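Local coordinates for N-acylethanolamine-hydrolyzing acid amidase subunit beta (Caenorhabditis elegans, PDB 6DY3), which probably degrades bioactive fatty acid amides such as N-palmitoylethanolamine to ethanolamine and free fatty acids, as the beta subunit of a heterodimer made by autocatalytic cleavage, at residues S3-N8 with I13-N18; N155-V160 with L185-F190; I179-E184 with M195-S200; T213-G218 with D224-S229. One frame throughout, in Å; residues are numbered along the deposited sequence.

Contact 1 (S3-N8 with I13-N18); sequences SIVAQN and IIHGRN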
loop_
_atom_site.group_PDB
_atom_site.type_symbol
_atom_site.label_atom_id
_atom_site.label_comp_id
_atom_site.label_asym_id
_atom_site.label_seq_id
_atom_site.Cartn_x
_atom_site.Cartn_y
_atom_site.Cartn_z
ATOM N N SER B 3 8.152 -0.498 5.676
ATOM C CA SER B 3 7.122 0.031 6.557
ATOM C C SER B 3 7.650 0.022 7.979
ATOM O O SER B 3 8.157 -1.001 8.449
ATOM C CB SER B 3 5.836 -0.789 6.463
ATOM O OG SER B 3 5.205 -0.590 5.211
ATOM N N ILE B 4 7.499 1.149 8.667
ATOM C CA ILE B 4 7.994 1.318 10.025
ATOM C C ILE B 4 6.860 1.854 10.883
ATOM O O ILE B 4 6.087 2.709 10.440
ATOM C CB ILE B 4 9.207 2.271 10.085
ATOM C CG1 ILE B 4 10.296 1.814 9.112
ATOM C CG2 ILE B 4 9.752 2.349 11.517
ATOM C CD1 ILE B 4 11.460 2.793 8.992
ATOM N N VAL B 5 6.754 1.329 12.102
ATOM C CA VAL B 5 5.853 1.846 13.122
ATOM C C VAL B 5 6.647 2.000 14.410
ATOM O O VAL B 5 7.361 1.076 14.813
ATOM C CB VAL B 5 4.638 0.926 13.331
ATOM C CG1 VAL B 5 3.937 1.236 14.663
ATOM C CG2 VAL B 5 3.673 1.099 12.182
ATOM N N ALA B 6 6.515 3.160 15.058
ATOM C CA ALA B 6 7.255 3.457 16.279
ATOM C C ALA B 6 6.381 4.243 17.246
ATOM O O ALA B 6 5.609 5.114 16.833
ATOM C CB ALA B 6 8.538 4.252 15.978
ATOM N N GLN B 7 6.507 3.932 18.536
ATOM C CA GLN B 7 5.828 4.676 19.591
ATOM C C GLN B 7 6.875 5.323 20.489
ATOM O O GLN B 7 7.709 4.626 21.078
ATOM C CB GLN B 7 4.901 3.768 20.399
ATOM C CG GLN B 7 4.064 4.528 21.405
ATOM C CD GLN B 7 3.098 3.647 22.165
ATOM O OE1 GLN B 7 3.137 2.420 22.077
ATOM N NE2 GLN B 7 2.202 4.277 22.901
ATOM N N ASN B 8 6.833 6.649 20.591
ATOM C CA ASN B 8 7.839 7.359 21.364
ATOM C C ASN B 8 7.490 7.305 22.849
ATOM O O ASN B 8 6.502 6.696 23.267
ATOM C CB ASN B 8 7.975 8.801 20.871
ATOM C CG ASN B 8 6.697 9.598 21.019
ATOM O OD1 ASN B 8 5.792 9.222 21.762
ATOM N ND2 ASN B 8 6.621 10.720 20.318
ATOM N N ILE B 13 2.324 7.522 18.215
ATOM C CA ILE B 13 2.606 6.416 17.305
ATOM C C ILE B 13 2.779 6.986 15.903
ATOM O O ILE B 13 1.881 7.659 15.382
ATOM C CB ILE B 13 1.493 5.357 17.351
ATOM C CG1 ILE B 13 1.368 4.817 18.780
ATOM C CG2 ILE B 13 1.787 4.230 16.363
ATOM C CD1 ILE B 13 0.342 3.734 18.957
ATOM N N ILE B 14 3.930 6.706 15.290
ATOM C CA ILE B 14 4.287 7.230 13.977
ATOM C C ILE B 14 4.410 6.073 12.998
ATOM O O ILE B 14 5.012 5.040 13.312
ATOM C CB ILE B 14 5.598 8.045 14.024
ATOM C CG1 ILE B 14 5.456 9.231 14.983
ATOM C CG2 ILE B 14 5.980 8.538 12.636
ATOM C CD1 ILE B 14 5.892 8.936 16.399
ATOM N N HIS B 15 3.858 6.261 11.800
ATOM C CA HIS B 15 3.854 5.241 10.757
ATOM C C HIS B 15 4.596 5.798 9.549
ATOM O O HIS B 15 4.125 6.744 8.908
ATOM C CB HIS B 15 2.426 4.847 10.386
ATOM C CG HIS B 15 2.344 3.661 9.475
ATOM N ND1 HIS B 15 1.204 2.896 9.353
ATOM C CD2 HIS B 15 3.260 3.101 8.650
ATOM C CE1 HIS B 15 1.419 1.921 8.489
ATOM N NE2 HIS B 15 2.660 2.023 8.049
ATOM N N GLY B 16 5.749 5.211 9.241
ATOM C CA GLY B 16 6.548 5.606 8.096
ATOM C C GLY B 16 6.517 4.523 7.035
ATOM O O GLY B 16 6.482 3.332 7.349
ATOM N N ARG B 17 6.558 4.938 5.773
ATOM C CA ARG B 17 6.406 3.990 4.681
ATOM C C ARG B 17 7.157 4.480 3.453
ATOM O O ARG B 17 6.920 5.592 2.977
ATOM C CB ARG B 17 4.923 3.783 4.346
ATOM C CG ARG B 17 4.634 2.463 3.646
ATOM C CD ARG B 17 4.651 2.597 2.142
ATOM N NE ARG B 17 4.959 1.321 1.509
ATOM C CZ ARG B 17 4.071 0.386 1.204
ATOM N NH1 ARG B 17 2.789 0.570 1.459
ATOM N NH2 ARG B 17 4.478 -0.737 0.631
ATOM N N ASN B 18 8.037 3.633 2.932
ATOM C CA ASN B 18 8.662 3.837 1.635
ATOM C C ASN B 18 8.105 2.808 0.666
ATOM O O ASN B 18 7.944 1.640 1.024
ATOM C CB ASN B 18 10.181 3.696 1.717
ATOM C CG ASN B 18 10.866 4.955 2.202
ATOM O OD1 ASN B 18 10.215 5.910 2.627
ATOM N ND2 ASN B 18 12.192 4.964 2.148
#
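Ile-13 meets strand 3-7 with two branches. Its CG1 lies beside Gln-7, 3.8 Å from Gln-7 CG, while its CG2, anti to the backbone N, is directed to Val-5, with 4.1 Å between Ile-13 CG2 and Val-5 CG1. The next residue, Ile-14, works mainly through its backbone: Ile-14 N donates to Ala-6 O at 2.8 Å, and Ile-14 O accepts from Ala-6 N at 3.0 Å. Ile-4 and Gly-16 repeat this two-bond pairing further along, and the 168° between the strand directions confirms an antiparallel beta hairpin. At its far end Ser-3 and Arg-17 form a non-hydrogen-bonded pair. Ser-3 OG sits over one face of the guanidinium toward the rim and touches Arg-17 CG at 3.5 Å, but its hydrogen bonds go to Ser-67 and Asn-69, while Arg-17 NH2 is held by Leu-68 O. Between these ends, Val-5 CG2 stands over the His-15 ring, 4.0 Å from its centroid and 12° off the normal, a CH-pi contact. Ser-65 and Ser-67 bind the two ring nitrogens and so fix its rotation. Arg-17, important for activity by similarity, comes within about 3 Å (nearest side-chain atoms) of Cys-1, the probable nucleophile of this Ntn-type hydrolase. Ile-4 and Ile-14 face helix 192-199, whereas Ser-3, Val-5, Ile-13 and His-15 pack on strand 122-127 of the second sheet; strands 158-161 and 209-215 flank the hairpin within its own sheet.

Contact 2 (N155-V160 with L185-F190); sequences NQWFLV and LGRRNF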
loop_
_atom_site.group_PDB
_atom_site.type_symbol
_atom_site.label_atom_id
_atom_site.label_comp_id
_atom_site.label_asym_id
_atom_site.label_seq_id
_atom_site.Cartn_x
_atom_site.Cartn_y
_atom_site.Cartn_z
ATOM N N ASN B 155 11.019 -2.520 25.932
ATOM C CA ASN B 155 11.943 -1.753 25.100
ATOM C C ASN B 155 11.816 -2.123 23.623
ATOM O O ASN B 155 12.787 -2.039 22.866
ATOM C CB ASN B 155 13.389 -1.928 25.570
ATOM C CG ASN B 155 14.294 -0.804 25.097
ATOM O OD1 ASN B 155 13.890 0.359 25.063
ATOM N ND2 ASN B 155 15.521 -1.148 24.720
ATOM N N GLN B 156 10.618 -2.525 23.202
ATOM C CA GLN B 156 10.319 -2.828 21.804
ATOM C C GLN B 156 9.363 -1.747 21.303
ATOM O O GLN B 156 8.157 -1.960 21.175
ATOM C CB GLN B 156 9.728 -4.224 21.666
ATOM C CG GLN B 156 10.647 -5.329 22.177
ATOM C CD GLN B 156 10.022 -6.714 22.072
ATOM O OE1 GLN B 156 8.805 -6.856 21.946
ATOM N NE2 GLN B 156 10.859 -7.743 22.117
ATOM N N TRP B 157 9.922 -0.575 21.008
ATOM C CA TRP B 157 9.131 0.604 20.686
ATOM C C TRP B 157 8.980 0.846 19.192
ATOM O O TRP B 157 8.300 1.802 18.809
ATOM C CB TRP B 157 9.737 1.851 21.344
ATOM C CG TRP B 157 11.176 2.120 20.988
ATOM C CD1 TRP B 157 12.279 1.538 21.540
ATOM C CD2 TRP B 157 11.661 3.052 20.011
ATOM N NE1 TRP B 157 13.420 2.045 20.968
ATOM C CE2 TRP B 157 13.071 2.977 20.026
ATOM C CE3 TRP B 157 11.041 3.942 19.126
ATOM C CZ2 TRP B 157 13.871 3.755 19.187
ATOM C CZ3 TRP B 157 11.838 4.715 18.293
ATOM C CH2 TRP B 157 13.238 4.615 18.330
ATOM N N PHE B 158 9.598 0.023 18.339
ATOM C CA PHE B 158 9.444 0.167 16.896
ATOM C C PHE B 158 9.335 -1.198 16.227
ATOM O O PHE B 158 9.757 -2.224 16.767
ATOM C CB PHE B 158 10.605 0.970 16.271
ATOM C CG PHE B 158 11.959 0.343 16.455
ATOM C CD1 PHE B 158 12.403 -0.651 15.604
ATOM C CD2 PHE B 158 12.795 0.767 17.465
ATOM C CE1 PHE B 158 13.646 -1.223 15.773
ATOM C CE2 PHE B 158 14.042 0.198 17.638
ATOM C CZ PHE B 158 14.467 -0.797 16.789
ATOM N N LEU B 159 8.748 -1.189 15.031
ATOM C CA LEU B 159 8.624 -2.366 14.182
ATOM C C LEU B 159 9.031 -1.985 12.767
ATOM O O LEU B 159 8.634 -0.927 12.269
ATOM C CB LEU B 159 7.196 -2.913 14.178
ATOM C CG LEU B 159 6.690 -3.526 15.480
ATOM C CD1 LEU B 159 5.183 -3.654 15.450
ATOM C CD2 LEU B 159 7.335 -4.871 15.715
ATOM N N VAL B 160 9.833 -2.838 12.131
ATOM C CA VAL B 160 10.318 -2.610 10.773
ATOM C C VAL B 160 10.114 -3.877 9.956
ATOM O O VAL B 160 10.470 -4.974 10.400
ATOM C CB VAL B 160 11.804 -2.199 10.753
ATOM C CG1 VAL B 160 12.269 -1.948 9.317
ATOM C CG2 VAL B 160 12.024 -0.972 11.611
ATOM N N LEU B 185 18.590 7.332 16.876
ATOM C CA LEU B 185 17.739 8.452 17.257
ATOM C C LEU B 185 17.128 8.241 18.632
ATOM O O LEU B 185 16.913 9.210 19.371
ATOM C CB LEU B 185 16.649 8.665 16.205
ATOM C CG LEU B 185 17.179 8.948 14.794
ATOM C CD1 LEU B 185 16.043 9.090 13.797
ATOM C CD2 LEU B 185 18.059 10.197 14.775
ATOM N N GLY B 186 16.858 6.996 18.997
ATOM C CA GLY B 186 16.334 6.678 20.305
ATOM C C GLY B 186 14.841 6.931 20.419
ATOM O O GLY B 186 14.249 7.729 19.692
ATOM N N ARG B 187 14.233 6.252 21.392
ATOM C CA ARG B 187 12.788 6.338 21.555
ATOM C C ARG B 187 12.361 7.741 21.963
ATOM O O ARG B 187 11.381 8.276 21.429
ATOM C CB ARG B 187 12.314 5.322 22.596
ATOM C CG ARG B 187 10.805 5.334 22.779
ATOM C CD ARG B 187 10.330 4.426 23.889
ATOM N NE ARG B 187 8.884 4.532 24.045
ATOM C CZ ARG B 187 8.182 3.930 24.998
ATOM N NH1 ARG B 187 8.790 3.167 25.902
ATOM N NH2 ARG B 187 6.866 4.095 25.050
ATOM N N ARG B 188 13.077 8.352 22.905
ATOM C CA ARG B 188 12.651 9.633 23.453
ATOM C C ARG B 188 12.723 10.722 22.390
ATOM O O ARG B 188 13.683 10.801 21.618
ATOM C CB ARG B 188 13.510 10.011 24.661
ATOM C CG ARG B 188 13.058 11.293 25.353
ATOM C CD ARG B 188 13.702 11.482 26.726
ATOM N NE ARG B 188 13.303 10.438 27.675
ATOM C CZ ARG B 188 14.110 9.498 28.172
ATOM N NH1 ARG B 188 15.397 9.446 27.837
ATOM N NH2 ARG B 188 13.627 8.601 29.024
ATOM N N ASN B 189 11.684 11.559 22.351
ATOM C CA ASN B 189 11.582 12.678 21.418
ATOM C C ASN B 189 11.550 12.230 19.961
ATOM O O ASN B 189 11.803 13.036 19.059
ATOM C CB ASN B 189 12.717 13.685 21.629
ATOM C CG ASN B 189 12.636 14.384 22.975
ATOM O OD1 ASN B 189 11.578 14.428 23.608
ATOM N ND2 ASN B 189 13.753 14.946 23.413
ATOM N N PHE B 190 11.227 10.967 19.700
ATOM C CA PHE B 190 11.077 10.501 18.330
ATOM C C PHE B 190 9.749 11.007 17.784
ATOM O O PHE B 190 8.687 10.715 18.346
ATOM C CB PHE B 190 11.141 8.979 18.251
ATOM C CG PHE B 190 11.182 8.459 16.847
ATOM C CD1 PHE B 190 12.391 8.172 16.235
ATOM C CD2 PHE B 190 10.015 8.269 16.133
ATOM C CE1 PHE B 190 12.433 7.700 14.946
ATOM C CE2 PHE B 190 10.052 7.795 14.837
ATOM C CZ PHE B 190 11.263 7.511 14.243
#
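Trp-157 is sandwiched by Arg-187 on one face and by its own neighbour Phe-158 on the other. Arg-187 CB lies 3.5 Å from Trp-157 CD2, and Arg-187 CA stands 3.5 Å from the centroid of the six-membered ring, only 4° off the normal, which makes a CH-pi contact. At the indole edge lies Phe-190: Trp-157 CZ3 is directed at the Phe-190 face, with centroids 5.6 Å apart and planes at 64°, an edge-to-face pair. The tryptophan's chi1 of 57° carries the indole against the backbone of Gly-186 and Arg-187. There a type II turn, closed by Phe-190 N to Arg-187 O at 3.2 Å, presents both Arg-187 and Phe-190 to the ring. The extended Arg-187 chain runs along the indole and beyond it, so that NE comes nearest Trp-157 CB, at 3.9 Å. Although the guanidinium and indole planes are nearly parallel, the charged end has passed the ring. It donates instead to Asn-8 O through NH2 and weakly to Gln-7 O through NE. The chemistry is therefore mostly dispersion and CH-pi attraction from aliphatic carbon and aromatic edge, while the arginine charge is probably stabilised by the two carbonyl oxygens, at and just beyond the end of strand 2-7.

Contact 3 (I179-E184 with M195-S200); sequences IQKLKE and MVEVLS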
loop_
_atom_site.group_PDB
_atom_site.type_symbol
_atom_site.label_atom_id
_atom_site.label_comp_id
_atom_site.label_asym_id
_atom_site.label_seq_id
_atom_site.Cartn_x
_atom_site.Cartn_y
_atom_site.Cartn_z
ATOM N N ILE B 179 16.706 -0.153 11.249
ATOM C CA ILE B 179 16.752 -0.537 12.658
ATOM C C ILE B 179 17.906 0.160 13.360
ATOM O O ILE B 179 17.765 0.631 14.494
ATOM C CB ILE B 179 16.856 -2.068 12.792
ATOM C CG1 ILE B 179 15.600 -2.737 12.223
ATOM C CG2 ILE B 179 17.074 -2.466 14.250
ATOM C CD1 ILE B 179 15.741 -4.234 12.024
ATOM N N GLN B 180 19.064 0.233 12.705
ATOM C CA GLN B 180 20.190 0.959 13.279
ATOM C C GLN B 180 19.833 2.424 13.484
ATOM O O GLN B 180 20.126 3.005 14.535
ATOM C CB GLN B 180 21.420 0.814 12.382
ATOM C CG GLN B 180 22.087 -0.553 12.491
ATOM C CD GLN B 180 23.244 -0.736 11.516
ATOM O OE1 GLN B 180 23.605 0.185 10.779
ATOM N NE2 GLN B 180 23.831 -1.934 11.508
ATOM N N LYS B 181 19.184 3.033 12.492
ATOM C CA LYS B 181 18.886 4.456 12.571
ATOM C C LYS B 181 17.870 4.748 13.670
ATOM O O LYS B 181 18.000 5.745 14.391
ATOM C CB LYS B 181 18.384 4.950 11.215
ATOM C CG LYS B 181 18.598 6.436 10.967
ATOM C CD LYS B 181 20.070 6.781 10.852
ATOM C CE LYS B 181 20.291 8.270 10.656
ATOM N NZ LYS B 181 21.732 8.553 10.413
ATOM N N LEU B 182 16.865 3.885 13.830
ATOM C CA LEU B 182 15.903 4.072 14.911
ATOM C C LEU B 182 16.581 3.986 16.273
ATOM O O LEU B 182 16.248 4.743 17.194
ATOM C CB LEU B 182 14.786 3.034 14.804
ATOM C CG LEU B 182 13.780 3.263 13.677
ATOM C CD1 LEU B 182 13.088 1.965 13.326
ATOM C CD2 LEU B 182 12.758 4.322 14.071
ATOM N N LYS B 183 17.541 3.073 16.419
ATOM C CA LYS B 183 18.258 2.958 17.683
ATOM C C LYS B 183 19.127 4.181 17.936
ATOM O O LYS B 183 19.235 4.642 19.078
ATOM C CB LYS B 183 19.094 1.681 17.688
ATOM C CG LYS B 183 18.265 0.411 17.766
ATOM C CD LYS B 183 19.145 -0.829 17.688
ATOM C CE LYS B 183 18.324 -2.104 17.820
ATOM N NZ LYS B 183 19.173 -3.321 17.706
ATOM N N GLU B 184 19.753 4.724 16.887
ATOM C CA GLU B 184 20.574 5.922 17.046
ATOM C C GLU B 184 19.730 7.094 17.530
ATOM O O GLU B 184 20.105 7.797 18.474
ATOM C CB GLU B 184 21.253 6.279 15.723
ATOM C CG GLU B 184 22.316 5.299 15.254
ATOM C CD GLU B 184 22.928 5.710 13.920
ATOM O OE1 GLU B 184 22.761 6.886 13.519
ATOM O OE2 GLU B 184 23.575 4.856 13.272
ATOM N N MET B 195 11.136 10.224 11.812
ATOM C CA MET B 195 10.768 9.227 10.812
ATOM C C MET B 195 11.241 9.644 9.422
ATOM O O MET B 195 11.626 8.799 8.607
ATOM C CB MET B 195 9.254 9.011 10.831
ATOM C CG MET B 195 8.775 7.858 9.968
ATOM S SD MET B 195 9.446 6.267 10.516
ATOM C CE MET B 195 8.526 6.018 12.037
ATOM N N VAL B 196 11.205 10.943 9.126
ATOM C CA VAL B 196 11.709 11.430 7.844
ATOM C C VAL B 196 13.204 11.154 7.712
ATOM O O VAL B 196 13.693 10.821 6.625
ATOM C CB VAL B 196 11.394 12.929 7.692
ATOM C CG1 VAL B 196 12.121 13.517 6.488
ATOM C CG2 VAL B 196 9.903 13.134 7.567
ATOM N N GLU B 197 13.963 11.343 8.797
ATOM C CA GLU B 197 15.393 11.047 8.752
ATOM C C GLU B 197 15.640 9.565 8.498
ATOM O O GLU B 197 16.535 9.205 7.727
ATOM C CB GLU B 197 16.068 11.482 10.053
ATOM C CG GLU B 197 17.566 11.193 10.094
ATOM C CD GLU B 197 18.246 11.760 11.336
ATOM O OE1 GLU B 197 17.576 12.486 12.103
ATOM O OE2 GLU B 197 19.448 11.480 11.546
ATOM N N VAL B 198 14.860 8.692 9.142
ATOM C CA VAL B 198 15.011 7.252 8.941
ATOM C C VAL B 198 14.686 6.883 7.498
ATOM O O VAL B 198 15.485 6.243 6.804
ATOM C CB VAL B 198 14.119 6.473 9.926
ATOM C CG1 VAL B 198 14.181 4.973 9.651
ATOM C CG2 VAL B 198 14.519 6.764 11.364
ATOM N N LEU B 199 13.502 7.282 7.025
ATOM C CA LEU B 199 13.064 6.894 5.687
ATOM C C LEU B 199 13.966 7.441 4.584
ATOM O O LEU B 199 13.974 6.887 3.478
ATOM C CB LEU B 199 11.620 7.354 5.460
ATOM C CG LEU B 199 10.562 6.678 6.337
ATOM C CD1 LEU B 199 9.196 7.307 6.119
ATOM C CD2 LEU B 199 10.504 5.176 6.084
ATOM N N SER B 200 14.729 8.498 4.856
ATOM C CA SER B 200 15.604 9.108 3.860
ATOM C C SER B 200 17.022 8.550 3.886
ATOM O O SER B 200 17.837 8.944 3.047
ATOM C CB SER B 200 15.654 10.623 4.058
ATOM O OG SER B 200 14.361 11.184 3.939
#
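Lys-181 and Val-198 mark the closest approach of CA atoms, 6.0 Å apart, where helix 179-184 passes helix 195-199. The two axes come to 9.6 Å and run at 150° to each other, so the helices are roughly antiparallel, joined by the short connection 186-191 as a helical hairpin. On the side turned to the sheet, Leu-182 CD2 comes across the valine and meets Val-198 CG2 at 4.0 Å; both side chains also rest on Ile-4 of strand 2-7. The aliphatic part of Lys-181 runs alongside Val-198, the two chains heading opposite ways, with Lys-181 CG 4.1 Å from Val-198 CG2. The bend at chi2 (67°) then turns the lysine chain toward Glu-197, which reaches out extended, and puts Lys-181 CE 3.4 Å from Glu-197 OE2. The ammonium lies between two carboxylates: Lys-181 NZ is 3.9 Å from Glu-197 OE2 and 3.7 Å from Glu-184 OE1. Both salt bridges are long. They form a network toward the solvent side, in which the lysine probably screens two like charges whose oxygens, Glu-184 OE1 and Glu-197 OE2, are 6.0 Å apart. Apolar contact on the sheet side and loose electrostatics on the other imply that side-chain packing, more than directional bonding, joins the two helices here.

Contact 4 (T213-G218 with D224-S229); sequences TVMVPG and DYFRQS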
loop_
_atom_site.group_PDB
_atom_site.type_symbol
_atom_site.label_atom_id
_atom_site.label_comp_id
_atom_site.label_asym_id
_atom_site.label_seq_id
_atom_site.Cartn_x
_atom_site.Cartn_y
_atom_site.Cartn_z
ATOM N N THR B 213 6.438 8.469 2.847
ATOM C CA THR B 213 5.294 9.074 3.510
ATOM C C THR B 213 5.367 8.814 5.007
ATOM O O THR B 213 5.992 7.856 5.469
ATOM C CB THR B 213 3.964 8.544 2.943
ATOM O OG1 THR B 213 2.873 9.324 3.447
ATOM C CG2 THR B 213 3.753 7.095 3.317
ATOM N N VAL B 214 4.728 9.702 5.762
ATOM C CA VAL B 214 4.606 9.569 7.205
ATOM C C VAL B 214 3.144 9.770 7.568
ATOM O O VAL B 214 2.475 10.659 7.028
ATOM C CB VAL B 214 5.498 10.578 7.961
ATOM C CG1 VAL B 214 5.341 10.405 9.468
ATOM C CG2 VAL B 214 6.964 10.427 7.551
ATOM N N MET B 215 2.654 8.949 8.487
ATOM C CA MET B 215 1.276 9.017 8.949
ATOM C C MET B 215 1.274 8.964 10.466
ATOM O O MET B 215 1.939 8.110 11.062
ATOM C CB MET B 215 0.437 7.873 8.377
ATOM C CG MET B 215 0.182 7.981 6.884
ATOM S SD MET B 215 -0.758 6.579 6.247
ATOM C CE MET B 215 0.433 5.252 6.427
ATOM N N VAL B 216 0.555 9.894 11.084
ATOM C CA VAL B 216 0.348 9.891 12.527
ATOM C C VAL B 216 -1.155 9.924 12.765
ATOM O O VAL B 216 -1.730 11.009 12.923
ATOM C CB VAL B 216 1.049 11.078 13.203
ATOM C CG1 VAL B 216 1.079 10.875 14.712
ATOM C CG2 VAL B 216 2.456 11.273 12.641
ATOM N N PRO B 217 -1.839 8.780 12.778
ATOM C CA PRO B 217 -3.304 8.814 12.914
ATOM C C PRO B 217 -3.782 9.438 14.212
ATOM O O PRO B 217 -4.910 9.941 14.259
ATOM C CB PRO B 217 -3.697 7.333 12.817
ATOM C CG PRO B 217 -2.467 6.582 13.181
ATOM C CD PRO B 217 -1.324 7.403 12.689
ATOM N N GLY B 218 -2.962 9.440 15.262
ATOM C CA GLY B 218 -3.382 9.997 16.535
ATOM C C GLY B 218 -3.449 11.510 16.580
ATOM O O GLY B 218 -3.997 12.053 17.545
ATOM N N ASP B 224 -5.030 16.401 7.763
ATOM C CA ASP B 224 -4.292 17.532 7.212
ATOM C C ASP B 224 -2.813 17.202 7.079
ATOM O O ASP B 224 -2.168 17.584 6.094
ATOM C CB ASP B 224 -4.492 18.769 8.087
ATOM C CG ASP B 224 -5.922 19.287 8.054
ATOM O OD1 ASP B 224 -6.729 18.751 7.268
ATOM O OD2 ASP B 224 -6.239 20.232 8.810
ATOM N N TYR B 225 -2.256 16.500 8.064
ATOM C CA TYR B 225 -0.847 16.124 8.011
ATOM C C TYR B 225 -0.571 15.171 6.853
ATOM O O TYR B 225 0.337 15.403 6.044
ATOM C CB TYR B 225 -0.432 15.486 9.337
ATOM C CG TYR B 225 0.990 15.003 9.327
ATOM C CD1 TYR B 225 2.043 15.884 9.531
ATOM C CD2 TYR B 225 1.284 13.664 9.089
ATOM C CE1 TYR B 225 3.349 15.450 9.514
ATOM C CE2 TYR B 225 2.591 13.216 9.069
ATOM C CZ TYR B 225 3.621 14.117 9.282
ATOM O OH TYR B 225 4.925 13.680 9.260
ATOM N N PHE B 226 -1.340 14.082 6.767
ATOM C CA PHE B 226 -1.129 13.087 5.721
ATOM C C PHE B 226 -1.230 13.695 4.328
ATOM O O PHE B 226 -0.580 13.214 3.392
ATOM C CB PHE B 226 -2.145 11.957 5.889
ATOM C CG PHE B 226 -1.962 10.811 4.935
ATOM C CD1 PHE B 226 -3.056 10.052 4.540
ATOM C CD2 PHE B 226 -0.703 10.472 4.452
ATOM C CE1 PHE B 226 -2.902 8.989 3.668
ATOM C CE2 PHE B 226 -0.539 9.413 3.578
ATOM C CZ PHE B 226 -1.639 8.666 3.186
ATOM N N ARG B 227 -2.040 14.744 4.170
ATOM C CA ARG B 227 -2.250 15.373 2.870
ATOM C C ARG B 227 -1.017 16.110 2.361
ATOM O O ARG B 227 -0.978 16.474 1.180
ATOM C CB ARG B 227 -3.432 16.346 2.950
ATOM C CG ARG B 227 -3.994 16.756 1.604
ATOM C CD ARG B 227 -5.212 17.671 1.745
ATOM N NE ARG B 227 -6.287 17.048 2.520
ATOM C CZ ARG B 227 -6.627 17.378 3.767
ATOM N NH1 ARG B 227 -5.988 18.351 4.411
ATOM N NH2 ARG B 227 -7.621 16.737 4.373
ATOM N N GLN B 228 -0.019 16.343 3.216
ATOM C CA GLN B 228 1.177 17.083 2.834
ATOM C C GLN B 228 2.465 16.389 3.259
ATOM O O GLN B 228 3.546 16.964 3.084
ATOM C CB GLN B 228 1.134 18.497 3.427
ATOM C CG GLN B 228 1.007 18.531 4.950
ATOM C CD GLN B 228 2.325 18.313 5.672
ATOM O OE1 GLN B 228 3.274 19.084 5.517
ATOM N NE2 GLN B 228 2.395 17.240 6.451
ATOM N N SER B 229 2.383 15.178 3.814
ATOM C CA SER B 229 3.548 14.484 4.351
ATOM C C SER B 229 4.244 13.573 3.342
ATOM O O SER B 229 5.317 13.043 3.650
ATOM C CB SER B 229 3.138 13.663 5.578
ATOM O OG SER B 229 2.239 12.634 5.210
#
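Met-215 and Phe-226 run alongside each other in the same direction, with the thioether over one face of the ring. Met-215 CG comes to 3.6 Å from Phe-226 CD2, and Met-215 SD is 4.0 Å from the ring centroid and 18° off its normal, a Met-aromatic contact. Tyr-225, one residue earlier, takes Val-214 of the strand and Val-216 just past its end: Tyr-225 CE2 lies 4.0 Å from Val-214 CG1 and 4.1 Å from Val-216 CG2. These consecutive aromatic side chains thus straddle the strand, Phe-226 reaching toward strands 41-49 and 57-60 and Tyr-225 toward helix 192-199. The short helix 222-226 lies in the connection between strands 209-215 and 231-232, antiparallel neighbours in the sheet that carries the N-terminal hairpin. Three residues after Phe-226, Ser-229 turns back to the strand. Its OG donates to Val-214 O at 2.7 Å, in the carbonyl plane, while its CB rests over the rim of one Tyr-225 face. Thr-213 OG1 lies at the edge of the Phe-226 ring, 3.4 Å from Phe-226 CE2, and is hydrogen-bonded to Thr-230. Tyr-225 OH bonds to Glu-192. Farther out, Arg-227 NH1 meets Asp-224 OD1 at 3.0 Å in a salt bridge, and NH2 of the same arginine pairs with Asp-35; its side chain also packs on His-16 of the alpha subunit.

Contact 1 touches all three others. Contact 2 borders it through strand 158-161, where Leu-159 N is 2.7 Å from Val-5 O, and contact 4 on the far side, where Met-215 N is 2.7 Å from His-15 O; contacts 2 and 4 do not touch, their centres being about 19 Å apart. Contact 3 covers one face of the sheet, with Val-198 CG1 3.5 Å from Ile-4 CD1; it also meets contact 2 through Leu-182 and Phe-190, and contact 4 through Leu-199 and Thr-213. Between nearest side-chain atoms, Arg-17 of contact 1 comes to about 3 Å from the probable nucleophile Cys-1, Thr-213 to about 4 Å from Arg-17, and Val-198 to about 11 Å from Arg-17, whereas contact 2 lies away from these sites.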